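Local atomic coordinates of malic enzyme (Entamoeba histolytica, PDB entry 3NV9), a protein that probably catalyses the oxidative decarboxylation of malate to pyruvate, with NAD or NADP as electron acceptor, as other malic enzymes do. Residues Val373-Thr379 with Asp428-Val433. Residues are numbered along the deposited sequence; the frame is centred on the assembly and turned at random.
Sequences VRARKIT and DGVARV. With SO4 (sulfate ion), chain I.
Arg432 packs between two arginines, Arg374 and Arg376. Its CB rests on the Arg374 carbonyl oxygen and against Arg374 CB, 3.9 Å away. CG lies over the centre of one face of the Arg376 guanidinium. CD sits beside the sulfate. The bend at chi3 (-81°) turns the head back, and NE donates to Arg374 O at 3.1 Å. NH1 bonds sulfate O4 and the carbonyl of Asp187. NH2 gives a hydrogen to water 1, 2.7 Å away in the guanidinium plane, and that water donates to Ala375 O. Arg374 NH2 stands over the centre of one face of the Arg432 guanidinium, with the two planes 33° apart. Arg376 CG covers the opposite face. Arg376 also binds the sulfate, and its NH1 points straight at O3 (2.9 Å, 176°).

The backbones are joined as well. Arg376 N donates to Val430 O at 2.9 Å, and Arg432 N to Val373 O at 3.1 Å. Val430 CG2 packs on Ala375 CB. At the far end Thr379 OG1 donates to Asp428 OD2 (2.7 Å), meeting it from above the carboxylate plane. The same hydroxyl caps Met382 N at the start of helix 380-396.

The contact joins two loops that follow helices 363-372 and 413-428, each helix closed by a Schellman motif at Arg374 or Gly429. The sulfate probably comes from the crystallisation liquor. Its charge would offset the positive charge of Arg376 and Arg432, consistent with a surface site that favours anions.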
loop_
_atom_site.group_PDB
_atom_site.type_symbol
_atom_site.label_atom_id
_atom_site.label_comp_id
_atom_site.label_asym_id
_atom_site.label_seq_id
_atom_site.Cartn_x
_atom_site.Cartn_y
_atom_site.Cartn_z
ATOM N N VAL A 373 10.042 -18.392 -4.250
ATOM C CA VAL A 373 9.725 -19.575 -5.050
ATOM C C VAL A 373 8.213 -19.628 -5.380
ATOM O O VAL A 373 7.705 -20.669 -5.826
ATOM C CB VAL A 373 10.107 -20.877 -4.288
ATOM C CG1 VAL A 373 11.611 -20.985 -4.124
ATOM C CG2 VAL A 373 9.393 -20.907 -2.916
ATOM N N ARG A 374 7.495 -18.531 -5.122
ATOM C CA ARG A 374 6.084 -18.466 -5.494
ATOM C C ARG A 374 5.262 -19.665 -4.944
ATOM O O ARG A 374 4.546 -20.311 -5.673
ATOM C CB ARG A 374 5.938 -18.321 -7.027
ATOM C CG ARG A 374 6.511 -16.994 -7.568
ATOM C CD ARG A 374 5.980 -16.670 -8.956
ATOM N NE ARG A 374 4.523 -16.896 -8.983
ATOM C CZ ARG A 374 3.834 -17.411 -9.994
ATOM N NH1 ARG A 374 4.444 -17.779 -11.121
ATOM N NH2 ARG A 374 2.524 -17.577 -9.847
ATOM N N ALA A 375 5.361 -19.927 -3.648
ATOM C CA ALA A 375 4.514 -20.934 -3.064
ATOM C C ALA A 375 3.069 -20.512 -3.173
ATOM O O ALA A 375 2.703 -19.320 -2.992
ATOM C CB ALA A 375 4.859 -21.221 -1.616
ATOM N N ARG A 376 2.256 -21.513 -3.453
ATOM C CA ARG A 376 0.813 -21.352 -3.631
ATOM C C ARG A 376 0.130 -21.192 -2.294
ATOM O O ARG A 376 -0.834 -20.447 -2.192
ATOM C CB ARG A 376 0.227 -22.575 -4.359
ATOM C CG ARG A 376 0.671 -22.723 -5.827
ATOM C CD ARG A 376 0.064 -24.059 -6.344
ATOM N NE ARG A 376 0.735 -24.591 -7.509
ATOM C CZ ARG A 376 0.449 -24.233 -8.763
ATOM N NH1 ARG A 376 -0.492 -23.314 -9.009
ATOM N NH2 ARG A 376 1.113 -24.796 -9.785
ATOM N N LYS A 377 0.641 -21.856 -1.273
ATOM C CA LYS A 377 0.010 -21.899 0.054
ATOM C C LYS A 377 1.138 -21.862 1.073
ATOM O O LYS A 377 2.240 -22.290 0.729
ATOM C CB LYS A 377 -0.704 -23.247 0.243
ATOM C CG LYS A 377 -2.025 -23.394 -0.516
ATOM C CD LYS A 377 -2.420 -24.901 -0.864
ATOM C CE LYS A 377 -1.904 -25.903 0.182
ATOM N NZ LYS A 377 -2.281 -27.294 -0.217
ATOM N N ILE A 378 0.874 -21.416 2.316
ATOM C CA ILE A 378 1.834 -21.629 3.382
ATOM C C ILE A 378 1.416 -22.901 4.038
ATOM O O ILE A 378 0.376 -22.944 4.699
ATOM C CB ILE A 378 1.958 -20.485 4.481
ATOM C CG1 ILE A 378 2.277 -19.069 3.930
ATOM C CG2 ILE A 378 3.035 -20.816 5.448
ATOM C CD1 ILE A 378 3.171 -18.957 2.721
ATOM N N THR A 379 2.231 -23.959 3.901
ATOM C CA THR A 379 1.832 -25.260 4.493
ATOM C C THR A 379 2.316 -25.301 5.912
ATOM O O THR A 379 3.155 -24.489 6.283
ATOM C CB THR A 379 2.441 -26.451 3.748
ATOM O OG1 THR A 379 3.857 -26.351 3.868
ATOM C CG2 THR A 379 2.032 -26.405 2.280
ATOM N N ASP A 428 7.101 -29.846 -0.418
ATOM C CA ASP A 428 5.674 -30.012 -0.238
ATOM C C ASP A 428 4.893 -30.005 -1.589
ATOM O O ASP A 428 3.730 -30.435 -1.645
ATOM C CB ASP A 428 5.155 -28.935 0.707
ATOM C CG ASP A 428 5.636 -29.118 2.150
ATOM O OD1 ASP A 428 5.989 -30.263 2.591
ATOM O OD2 ASP A 428 5.644 -28.096 2.877
ATOM N N GLY A 429 5.521 -29.514 -2.655
ATOM C CA GLY A 429 4.891 -29.465 -3.965
ATOM C C GLY A 429 4.024 -28.238 -4.206
ATOM O O GLY A 429 3.264 -28.166 -5.221
ATOM N N VAL A 430 4.164 -27.252 -3.309
ATOM C CA VAL A 430 3.442 -25.999 -3.460
ATOM C C VAL A 430 4.223 -24.877 -4.169
ATOM O O VAL A 430 3.635 -23.841 -4.523
ATOM C CB VAL A 430 2.833 -25.563 -2.137
ATOM C CG1 VAL A 430 2.002 -26.716 -1.599
ATOM C CG2 VAL A 430 3.935 -25.137 -1.112
ATOM N N ALA A 431 5.518 -25.093 -4.421
ATOM C CA ALA A 431 6.334 -24.087 -5.109
ATOM C C ALA A 431 6.131 -24.086 -6.612
ATOM O O ALA A 431 6.044 -25.142 -7.238
ATOM C CB ALA A 431 7.811 -24.247 -4.769
ATOM N N ARG A 432 6.053 -22.880 -7.171
ATOM C CA ARG A 432 5.882 -22.645 -8.595
ATOM C C ARG A 432 7.210 -22.283 -9.260
ATOM O O ARG A 432 7.300 -22.095 -10.468
ATOM C CB ARG A 432 4.815 -21.565 -8.820
ATOM C CG ARG A 432 3.385 -22.069 -8.461
ATOM C CD ARG A 432 2.303 -21.022 -8.778
ATOM N NE ARG A 432 2.215 -20.018 -7.712
ATOM C CZ ARG A 432 1.155 -19.271 -7.426
ATOM N NH1 ARG A 432 0.011 -19.408 -8.105
ATOM N NH2 ARG A 432 1.227 -18.390 -6.418
ATOM N N VAL A 433 8.241 -22.182 -8.441
ATOM C CA VAL A 433 9.624 -21.997 -8.881
ATOM C C VAL A 433 10.401 -23.076 -8.141
ATOM O O VAL A 433 10.621 -22.957 -6.924
ATOM C CB VAL A 433 10.198 -20.626 -8.438
ATOM C CG1 VAL A 433 11.744 -20.593 -8.647
ATOM C CG2 VAL A 433 9.505 -19.474 -9.154
HETATM S S SO4 I . 0.119 -21.719 -11.722
HETATM O O1 SO4 I . 1.208 -22.609 -11.308
HETATM O O2 SO4 I . 0.433 -21.249 -13.071
HETATM O O3 SO4 I . -1.153 -22.442 -11.712
HETATM O O4 SO4 I . -0.016 -20.574 -10.825
HETATM O O HOH W 1 3.329 -17.233 -5.090
HETATM O O HOH W 2 3.002 -25.788 -7.524
#